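Separin (Saccharomyces cerevisiae, PDB 5U1T) cleaves the cohesin subunit SCC1 as a caspase-like cysteine protease at anaphase onset, releasing sister chromatids, and is held inactive by securin for most of the cell cycle. Local coordinates at residues C812-I823 and C835-Y843. Numbering follows the deposited sequence.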
loop_
_atom_site.group_PDB
_atom_site.type_symbol
_atom_site.label_atom_id
_atom_site.label_comp_id
_atom_site.label_asym_id
_atom_site.label_seq_id
_atom_site.Cartn_x
_atom_site.Cartn_y
_atom_site.Cartn_z
ATOM N N CYS A 812 -21.267 4.506 6.749
ATOM C CA CYS A 812 -20.558 5.371 5.832
ATOM C C CYS A 812 -20.076 6.609 6.555
ATOM O O CYS A 812 -18.938 7.054 6.373
ATOM C CB CYS A 812 -21.452 5.746 4.649
ATOM S SG CYS A 812 -21.557 4.453 3.398
ATOM N N GLU A 813 -20.951 7.160 7.386
ATOM C CA GLU A 813 -20.577 8.302 8.193
ATOM C C GLU A 813 -19.394 7.949 9.068
ATOM O O GLU A 813 -18.472 8.742 9.205
ATOM C CB GLU A 813 -21.742 8.771 9.052
ATOM C CG GLU A 813 -22.754 9.600 8.308
ATOM C CD GLU A 813 -22.149 10.828 7.651
ATOM O OE1 GLU A 813 -21.949 10.809 6.420
ATOM O OE2 GLU A 813 -21.890 11.825 8.359
ATOM N N PHE A 814 -19.409 6.753 9.650
ATOM C CA PHE A 814 -18.350 6.369 10.572
ATOM C C PHE A 814 -17.004 6.303 9.860
ATOM O O PHE A 814 -15.998 6.863 10.319
ATOM C CB PHE A 814 -18.656 5.022 11.222
ATOM C CG PHE A 814 -17.590 4.565 12.177
ATOM C CD1 PHE A 814 -16.495 3.822 11.724
ATOM C CD2 PHE A 814 -17.667 4.884 13.521
ATOM C CE1 PHE A 814 -15.492 3.404 12.607
ATOM C CE2 PHE A 814 -16.675 4.465 14.405
ATOM C CZ PHE A 814 -15.584 3.726 13.945
ATOM N N TYR A 815 -17.001 5.601 8.732
ATOM C CA TYR A 815 -15.781 5.363 7.997
ATOM C C TYR A 815 -15.263 6.640 7.366
ATOM O O TYR A 815 -14.073 6.928 7.429
ATOM C CB TYR A 815 -16.024 4.282 6.962
ATOM C CG TYR A 815 -16.009 2.932 7.603
ATOM C CD1 TYR A 815 -14.948 2.554 8.400
ATOM C CD2 TYR A 815 -17.063 2.044 7.458
ATOM C CE1 TYR A 815 -14.915 1.323 9.006
ATOM C CE2 TYR A 815 -17.041 0.797 8.072
ATOM C CZ TYR A 815 -15.958 0.452 8.847
ATOM O OH TYR A 815 -15.900 -0.773 9.470
ATOM N N SER A 816 -16.170 7.418 6.791
ATOM C CA SER A 816 -15.779 8.644 6.117
ATOM C C SER A 816 -15.162 9.584 7.134
ATOM O O SER A 816 -14.197 10.286 6.839
ATOM C CB SER A 816 -16.970 9.307 5.398
ATOM O OG SER A 816 -17.783 10.052 6.285
ATOM N N LYS A 817 -15.701 9.572 8.344
ATOM C CA LYS A 817 -15.102 10.334 9.427
ATOM C C LYS A 817 -13.703 9.820 9.820
ATOM O O LYS A 817 -12.794 10.608 10.054
ATOM C CB LYS A 817 -16.031 10.331 10.629
ATOM C CG LYS A 817 -17.173 11.316 10.497
ATOM C CD LYS A 817 -18.310 10.978 11.442
ATOM C CE LYS A 817 -19.537 11.843 11.158
ATOM N NZ LYS A 817 -20.666 11.550 12.109
ATOM N N GLU A 818 -13.524 8.508 9.886
ATOM C CA GLU A 818 -12.221 7.976 10.227
ATOM C C GLU A 818 -11.227 8.336 9.143
ATOM O O GLU A 818 -10.106 8.729 9.431
ATOM C CB GLU A 818 -12.275 6.462 10.422
ATOM C CG GLU A 818 -12.827 6.033 11.770
ATOM C CD GLU A 818 -11.943 6.495 12.915
ATOM O OE1 GLU A 818 -10.731 6.150 12.908
ATOM O OE2 GLU A 818 -12.444 7.216 13.815
ATOM N N LEU A 819 -11.639 8.225 7.888
ATOM C CA LEU A 819 -10.727 8.470 6.776
ATOM C C LEU A 819 -10.333 9.931 6.743
ATOM O O LEU A 819 -9.159 10.268 6.589
ATOM C CB LEU A 819 -11.368 8.056 5.448
ATOM C CG LEU A 819 -10.904 8.752 4.167
ATOM C CD1 LEU A 819 -9.476 8.411 3.879
ATOM C CD2 LEU A 819 -11.781 8.331 3.020
ATOM N N SER A 820 -11.328 10.795 6.887
ATOM C CA SER A 820 -11.121 12.231 6.836
ATOM C C SER A 820 -10.049 12.654 7.843
ATOM O O SER A 820 -9.129 13.422 7.525
ATOM C CB SER A 820 -12.435 12.946 7.113
ATOM O OG SER A 820 -12.379 14.300 6.723
ATOM N N ARG A 821 -10.176 12.113 9.050
ATOM C CA ARG A 821 -9.278 12.370 10.158
ATOM C C ARG A 821 -7.829 12.071 9.782
ATOM O O ARG A 821 -6.939 12.914 9.936
ATOM C CB ARG A 821 -9.706 11.519 11.358
ATOM C CG ARG A 821 -9.159 11.951 12.698
ATOM C CD ARG A 821 -9.448 10.901 13.753
ATOM N NE ARG A 821 -8.347 9.947 13.888
ATOM C CZ ARG A 821 -8.509 8.658 14.176
ATOM N NH1 ARG A 821 -9.737 8.177 14.342
ATOM N NH2 ARG A 821 -7.458 7.848 14.288
ATOM N N ILE A 822 -7.613 10.856 9.284
ATOM C CA ILE A 822 -6.304 10.401 8.851
ATOM C C ILE A 822 -5.708 11.309 7.759
ATOM O O ILE A 822 -4.566 11.739 7.878
ATOM C CB ILE A 822 -6.384 8.951 8.349
ATOM C CG1 ILE A 822 -6.195 7.973 9.502
ATOM C CG2 ILE A 822 -5.315 8.676 7.342
ATOM C CD1 ILE A 822 -7.329 7.930 10.504
ATOM N N ILE A 823 -6.457 11.570 6.709
ATOM C CA ILE A 823 -5.993 12.405 5.625
ATOM C C ILE A 823 -5.322 13.650 6.117
ATOM O O ILE A 823 -4.268 14.021 5.669
ATOM C CB ILE A 823 -7.175 12.925 4.835
ATOM C CG1 ILE A 823 -7.849 11.806 4.097
ATOM C CG2 ILE A 823 -6.729 13.963 3.835
ATOM C CD1 ILE A 823 -9.075 12.281 3.381
ATOM N N CYS A 835 -8.225 10.892 -1.785
ATOM C CA CYS A 835 -9.171 10.763 -0.689
ATOM C C CYS A 835 -10.189 11.898 -0.714
ATOM O O CYS A 835 -11.375 11.682 -0.486
ATOM C CB CYS A 835 -8.458 10.745 0.655
ATOM S SG CYS A 835 -7.621 9.215 1.029
ATOM N N LEU A 836 -9.722 13.111 -0.989
ATOM C CA LEU A 836 -10.632 14.240 -1.074
ATOM C C LEU A 836 -11.596 14.100 -2.258
ATOM O O LEU A 836 -12.732 14.572 -2.185
ATOM C CB LEU A 836 -9.858 15.552 -1.179
ATOM C CG LEU A 836 -9.229 16.015 0.138
ATOM C CD1 LEU A 836 -8.378 17.268 -0.076
ATOM C CD2 LEU A 836 -10.309 16.241 1.182
ATOM N N HIS A 837 -11.140 13.459 -3.335
ATOM C CA HIS A 837 -11.967 13.237 -4.509
ATOM C C HIS A 837 -13.058 12.257 -4.169
ATOM O O HIS A 837 -14.200 12.438 -4.573
ATOM C CB HIS A 837 -11.136 12.710 -5.677
ATOM C CG HIS A 837 -11.949 12.179 -6.829
ATOM N ND1 HIS A 837 -12.613 12.998 -7.719
ATOM C CD2 HIS A 837 -12.159 10.914 -7.259
ATOM C CE1 HIS A 837 -13.204 12.257 -8.636
ATOM N NE2 HIS A 837 -12.938 10.988 -8.383
ATOM N N PHE A 838 -12.688 11.223 -3.414
ATOM C CA PHE A 838 -13.627 10.210 -2.957
ATOM C C PHE A 838 -14.645 10.776 -1.968
ATOM O O PHE A 838 -15.840 10.569 -2.130
ATOM C CB PHE A 838 -12.883 9.054 -2.316
ATOM C CG PHE A 838 -13.774 7.960 -1.859
ATOM C CD1 PHE A 838 -14.161 6.956 -2.734
ATOM C CD2 PHE A 838 -14.243 7.932 -0.555
ATOM C CE1 PHE A 838 -14.990 5.940 -2.319
ATOM C CE2 PHE A 838 -15.079 6.923 -0.131
ATOM C CZ PHE A 838 -15.451 5.923 -1.007
ATOM N N LEU A 839 -14.175 11.484 -0.947
ATOM C CA LEU A 839 -15.069 12.025 0.055
ATOM C C LEU A 839 -16.058 12.992 -0.597
ATOM O O LEU A 839 -17.236 13.077 -0.217
ATOM C CB LEU A 839 -14.281 12.714 1.171
ATOM C CG LEU A 839 -13.676 11.745 2.192
ATOM C CD1 LEU A 839 -12.826 12.476 3.171
ATOM C CD2 LEU A 839 -14.760 10.999 2.936
ATOM N N HIS A 840 -15.583 13.693 -1.614
ATOM C CA HIS A 840 -16.431 14.648 -2.280
ATOM C C HIS A 840 -17.594 13.930 -2.961
ATOM O O HIS A 840 -18.739 14.356 -2.831
ATOM C CB HIS A 840 -15.647 15.458 -3.283
ATOM C CG HIS A 840 -16.511 16.271 -4.181
ATOM N ND1 HIS A 840 -16.872 15.851 -5.446
ATOM C CD2 HIS A 840 -17.113 17.468 -3.993
ATOM C CE1 HIS A 840 -17.639 16.768 -6.005
ATOM N NE2 HIS A 840 -17.801 17.757 -5.144
ATOM N N ARG A 841 -17.302 12.847 -3.682
ATOM C CA ARG A 841 -18.355 12.027 -4.272
ATOM C C ARG A 841 -19.295 11.525 -3.172
ATOM O O ARG A 841 -20.510 11.470 -3.347
ATOM C CB ARG A 841 -17.772 10.845 -5.052
ATOM C CG ARG A 841 -18.810 9.812 -5.528
ATOM C CD ARG A 841 -18.127 8.611 -6.219
ATOM N NE ARG A 841 -18.978 7.429 -6.395
ATOM C CZ ARG A 841 -19.833 7.242 -7.407
ATOM N NH1 ARG A 841 -20.554 6.124 -7.462
ATOM N NH2 ARG A 841 -19.989 8.168 -8.362
ATOM N N TYR A 842 -18.728 11.172 -2.028
ATOM C CA TYR A 842 -19.544 10.636 -0.961
ATOM C C TYR A 842 -20.502 11.705 -0.430
ATOM O O TYR A 842 -21.640 11.409 -0.104
ATOM C CB TYR A 842 -18.669 10.083 0.168
ATOM C CG TYR A 842 -19.468 9.782 1.406
ATOM C CD1 TYR A 842 -20.351 8.709 1.432
ATOM C CD2 TYR A 842 -19.373 10.592 2.537
ATOM C CE1 TYR A 842 -21.096 8.438 2.547
ATOM C CE2 TYR A 842 -20.114 10.330 3.649
ATOM C CZ TYR A 842 -20.975 9.248 3.648
ATOM O OH TYR A 842 -21.724 8.967 4.754
ATOM N N TYR A 843 -20.037 12.947 -0.356
ATOM C CA TYR A 843 -20.858 14.029 0.172
ATOM C C TYR A 843 -21.929 14.386 -0.829
ATOM O O TYR A 843 -22.985 14.891 -0.462
ATOM C CB TYR A 843 -19.996 15.246 0.538
ATOM C CG TYR A 843 -19.196 14.977 1.786
ATOM C CD1 TYR A 843 -19.746 14.221 2.820
ATOM C CD2 TYR A 843 -17.891 15.431 1.934
ATOM C CE1 TYR A 843 -19.040 13.943 3.966
ATOM C CE2 TYR A 843 -17.169 15.153 3.097
ATOM C CZ TYR A 843 -17.756 14.407 4.103
ATOM O OH TYR A 843 -17.071 14.099 5.257
#
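The phenol of Tyr-842 donates a hydrogen bond to the carboxylate of Glu-813, OH to OE1, across two neighbouring antiparallel helices whose axes stand 10.8 Å apart at the closest. OE1 meets the ring at its edge, in plane, and the carboxylate lies only 20° from the ring plane, although the two side chains cross at about a right angle. The glutamate starts out pointing away from the partner helix; a bend at chi2 (-57°) brings its carboxylate back. Beside the bond, CB of Cys-812 packs against Tyr-842 CE1 at 3.4 Å, while OG of Ser-816 comes within 3.5 Å of Tyr-842 CE2, across the ring from CE1. Replacing Tyr-842 by a phenylalanine would probably keep much of this ring packing but leave the Glu-813 carboxylate without its phenolic donor and freer to turn.

Farther along, the contact becomes apolar and illustrates knobs-into-holes packing: Leu-839 is the knob, received among Ser-816, Leu-819, Ser-820 and Ile-823. Its two methyls divide the hole, CD2 resting 3.7 Å from Ser-816 CB and CD1 3.8 Å from Ile-823 CD1. Leu-819 meets it tip to tip through CD2, and with its other branch, CD1, reaches SG of Cys-835 at 3.5 Å. In the backbone register Ser-816 stands across from Leu-839, their CA atoms 7.0 Å apart.

Helices 809-825 and 829-845 thus form an antiparallel hairpin in the helical region of separase. Helix 782-805 packs on the side of Cys-812, Cys-835 and Phe-838, Phe-797 stacking on the Phe-838 ring, whereas helix 849-863 touches Leu-836 and Tyr-843. At the tyrosine end, Leu-1508 and Tyr-1505 from a loop of the protease region touch Cys-812 and Glu-813, joining the hairpin to the catalytic part of the chain.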